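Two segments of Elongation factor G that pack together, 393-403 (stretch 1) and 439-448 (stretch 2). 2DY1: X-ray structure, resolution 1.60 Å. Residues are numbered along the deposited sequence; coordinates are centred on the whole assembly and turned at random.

Stretch 1 (393-403) TDEARLGEALR
Stretch 2 439-448: RLQDYGVEVE

Stretch 1 is helical throughout, part of a longer helix, and it presents one side to stretch 2, where a helix ends at Asp-442, turns through Tyr-443 and Gly-444, and runs out extended into a strand at Val-447. The register is set by two CA pairs: Asp-394 CA to Val-445 CA at 5.1 Å and Ala-401 CA to Tyr-443 CA at 6.1 Å.

Asp-394 points toward the partner. With chi1 m (-51°), its OD1 accepts a nearly straight hydrogen bond from Glu-446 N at 2.8 Å, so a buried carboxylate takes up the backbone NH of Glu-446. Glu-395 and Ala-396 make no contact. One turn on, Arg-397 stretches out, chi1 m and the remaining chi angles t, until NH1 donates to Gly-444 O at 3.0 Å; the carbonyl meets the guanidinium edge near its plane. The arginine's CB meanwhile lies 3.6 Å from Val-445 CG2.

Gly-444 closes a Schellman motif with phi/psi of 93/14, its N hydrogen-bonded to Gln-441 O and Val-445 N to Leu-440 O. These angles call for glycine by themselves, and a CB here would also sit tightly against Arg-397 NH1.

Leu-398 (t, p) starts sideways but brings CD1 to 3.7 Å from Val-447 CG1 and 4.1 Å from Val-445 CG1. Gly-399 and Glu-400 stay clear. Ala-401 points toward stretch 2, and its small methyl permits close approach: CB is 3.5 Å from Val-445 CG2, 3.8 Å from Leu-440 CD2 and 4.1 Å from Tyr-443 CB. Val-445 (chi1 t, phi/psi -123/127) is thus buried among these helix side chains. Leu-402 (m, t) has its CA-to-CB bond directed away, yet its CD2 reaches Leu-440 CD2 (also m, t) at 4.1 Å. Arg-403 turns to Glu-400 in a salt bridge, NE to OE2 2.9 Å, outside the contact.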

# COMPACT_ATOMS: atom_id res chain seq x y z
N THR A 393 -4.35 19.28 -25.00
CA THR A 393 -4.62 19.96 -23.73
C THR A 393 -4.11 19.11 -22.57
O THR A 393 -3.52 19.60 -21.62
CB THR A 393 -6.14 20.22 -23.55
OG1 THR A 393 -6.57 21.22 -24.49
CG2 THR A 393 -6.46 20.70 -22.15
N ASP A 394 -4.34 17.81 -22.66
CA ASP A 394 -3.90 16.91 -21.59
C ASP A 394 -2.38 16.82 -21.46
O ASP A 394 -1.86 16.81 -20.35
CB ASP A 394 -4.50 15.53 -21.81
CG ASP A 394 -6.00 15.59 -22.01
OD1 ASP A 394 -6.71 16.03 -21.08
OD2 ASP A 394 -6.48 15.22 -23.11
N GLU A 395 -1.66 16.76 -22.58
CA GLU A 395 -0.21 16.67 -22.50
C GLU A 395 0.37 17.91 -21.81
O GLU A 395 1.29 17.80 -21.01
CB GLU A 395 0.40 16.52 -23.90
CG GLU A 395 1.94 16.51 -23.89
CD GLU A 395 2.53 15.27 -23.23
OE1 GLU A 395 2.47 14.18 -23.84
OE2 GLU A 395 3.06 15.38 -22.10
N ALA A 396 -0.19 19.08 -22.09
CA ALA A 396 0.30 20.32 -21.49
C ALA A 396 0.04 20.42 -19.99
O ALA A 396 0.77 21.08 -19.26
CB ALA A 396 -0.33 21.52 -22.19
N ARG A 397 -1.02 19.76 -19.54
CA ARG A 397 -1.42 19.79 -18.14
C ARG A 397 -0.97 18.57 -17.35
O ARG A 397 -1.05 18.57 -16.12
CB ARG A 397 -2.96 19.86 -18.03
CG ARG A 397 -3.66 21.12 -18.57
CD ARG A 397 -5.18 20.94 -18.45
NE ARG A 397 -5.95 22.08 -18.92
CZ ARG A 397 -7.28 22.16 -18.91
NH1 ARG A 397 -8.01 21.15 -18.44
NH2 ARG A 397 -7.90 23.24 -19.38
N LEU A 398 -0.49 17.54 -18.04
CA LEU A 398 -0.14 16.29 -17.36
C LEU A 398 0.89 16.36 -16.25
O LEU A 398 0.66 15.81 -15.17
CB LEU A 398 0.29 15.25 -18.39
CG LEU A 398 0.56 13.84 -17.85
CD1 LEU A 398 -0.69 13.29 -17.14
CD2 LEU A 398 0.98 12.96 -19.02
N GLY A 399 2.00 17.04 -16.51
CA GLY A 399 3.03 17.11 -15.49
C GLY A 399 2.53 17.62 -14.15
O GLY A 399 2.81 17.01 -13.11
N GLU A 400 1.80 18.73 -14.15
CA GLU A 400 1.32 19.29 -12.90
C GLU A 400 0.25 18.42 -12.25
O GLU A 400 0.19 18.30 -11.02
CB GLU A 400 0.80 20.72 -13.14
CG GLU A 400 0.06 21.33 -11.96
CD GLU A 400 0.90 21.46 -10.70
OE1 GLU A 400 0.30 21.71 -9.63
OE2 GLU A 400 2.14 21.32 -10.77
N ALA A 401 -0.59 17.80 -13.06
CA ALA A 401 -1.64 16.95 -12.49
C ALA A 401 -1.00 15.72 -11.83
O ALA A 401 -1.46 15.26 -10.76
CB ALA A 401 -2.65 16.52 -13.59
N LEU A 402 0.06 15.19 -12.44
CA LEU A 402 0.76 14.04 -11.87
C LEU A 402 1.46 14.46 -10.60
O LEU A 402 1.54 13.68 -9.65
CB LEU A 402 1.77 13.46 -12.84
CG LEU A 402 1.17 12.65 -13.99
CD1 LEU A 402 2.26 12.34 -15.01
CD2 LEU A 402 0.54 11.36 -13.47
N ARG A 403 2.00 15.68 -10.58
CA ARG A 403 2.66 16.15 -9.36
C ARG A 403 1.65 16.13 -8.20
O ARG A 403 1.94 15.62 -7.10
CB ARG A 403 3.18 17.58 -9.54
CG ARG A 403 4.04 18.07 -8.36
CD ARG A 403 4.28 19.58 -8.43
NE ARG A 403 3.05 20.32 -8.21
CZ ARG A 403 2.42 20.39 -7.04
NH1 ARG A 403 2.93 19.78 -5.97
NH2 ARG A 403 1.26 21.03 -6.94
N ARG A 439 -8.76 10.45 -10.62
CA ARG A 439 -8.29 11.62 -9.93
C ARG A 439 -7.65 12.62 -10.89
O ARG A 439 -7.84 13.83 -10.73
CB ARG A 439 -7.33 11.22 -8.79
CG ARG A 439 -7.05 12.37 -7.83
CD ARG A 439 -8.32 12.87 -7.19
NE ARG A 439 -8.06 13.63 -5.97
CZ ARG A 439 -9.00 14.31 -5.32
NH1 ARG A 439 -10.26 14.33 -5.79
NH2 ARG A 439 -8.72 14.95 -4.19
N LEU A 440 -6.89 12.12 -11.87
CA LEU A 440 -6.27 12.99 -12.88
C LEU A 440 -7.41 13.72 -13.61
O LEU A 440 -7.31 14.91 -13.93
CB LEU A 440 -5.43 12.14 -13.84
CG LEU A 440 -4.15 11.61 -13.17
CD1 LEU A 440 -3.44 10.58 -14.03
CD2 LEU A 440 -3.21 12.80 -12.90
N GLN A 441 -8.51 13.01 -13.87
CA GLN A 441 -9.68 13.63 -14.52
C GLN A 441 -10.25 14.76 -13.63
O GLN A 441 -10.69 15.79 -14.13
CB GLN A 441 -10.74 12.54 -14.78
CG GLN A 441 -12.14 13.02 -15.17
CD GLN A 441 -13.13 11.86 -15.25
OE1 GLN A 441 -13.24 11.03 -14.32
NE2 GLN A 441 -13.84 11.77 -16.36
N ASP A 442 -10.25 14.58 -12.31
CA ASP A 442 -10.75 15.61 -11.41
C ASP A 442 -9.88 16.84 -11.52
O ASP A 442 -10.36 17.96 -11.30
CB ASP A 442 -10.70 15.18 -9.94
CG ASP A 442 -11.56 13.99 -9.64
OD1 ASP A 442 -12.46 13.66 -10.45
OD2 ASP A 442 -11.35 13.37 -8.56
N TYR A 443 -8.60 16.62 -11.82
CA TYR A 443 -7.64 17.72 -11.94
C TYR A 443 -7.67 18.33 -13.35
O TYR A 443 -6.88 19.22 -13.66
CB TYR A 443 -6.22 17.25 -11.64
CG TYR A 443 -6.00 16.74 -10.22
CD1 TYR A 443 -6.72 17.26 -9.15
CD2 TYR A 443 -5.02 15.78 -9.95
CE1 TYR A 443 -6.47 16.84 -7.84
CE2 TYR A 443 -4.76 15.36 -8.64
CZ TYR A 443 -5.49 15.90 -7.60
OH TYR A 443 -5.19 15.55 -6.29
N GLY A 444 -8.58 17.84 -14.18
CA GLY A 444 -8.72 18.40 -15.54
C GLY A 444 -7.93 17.73 -16.65
O GLY A 444 -7.82 18.26 -17.76
N VAL A 445 -7.42 16.54 -16.40
CA VAL A 445 -6.60 15.86 -17.38
C VAL A 445 -7.13 14.49 -17.74
O VAL A 445 -7.38 13.67 -16.87
CB VAL A 445 -5.16 15.72 -16.84
CG1 VAL A 445 -4.25 15.08 -17.88
CG2 VAL A 445 -4.63 17.10 -16.42
N GLU A 446 -7.31 14.26 -19.04
CA GLU A 446 -7.74 12.94 -19.50
C GLU A 446 -6.51 12.13 -19.89
O GLU A 446 -5.73 12.53 -20.76
CB GLU A 446 -8.66 13.06 -20.73
CG GLU A 446 -10.03 13.64 -20.45
CD GLU A 446 -10.83 13.82 -21.72
OE1 GLU A 446 -10.66 14.87 -22.39
OE2 GLU A 446 -11.60 12.91 -22.05
N VAL A 447 -6.33 10.98 -19.24
CA VAL A 447 -5.20 10.12 -19.57
C VAL A 447 -5.71 8.73 -19.87
O VAL A 447 -6.80 8.35 -19.45
CB VAL A 447 -4.18 10.01 -18.40
CG1 VAL A 447 -3.80 11.41 -17.93
CG2 VAL A 447 -4.78 9.19 -17.26
N GLU A 448 -4.94 7.97 -20.65
CA GLU A 448 -5.34 6.61 -20.97
C GLU A 448 -4.21 5.68 -20.56
O GLU A 448 -3.04 6.07 -20.64
CB GLU A 448 -5.56 6.44 -22.48
CG GLU A 448 -6.37 7.56 -23.13
CD GLU A 448 -7.66 7.82 -22.39
OE1 GLU A 448 -8.28 6.84 -21.94
OE2 GLU A 448 -8.04 9.00 -22.27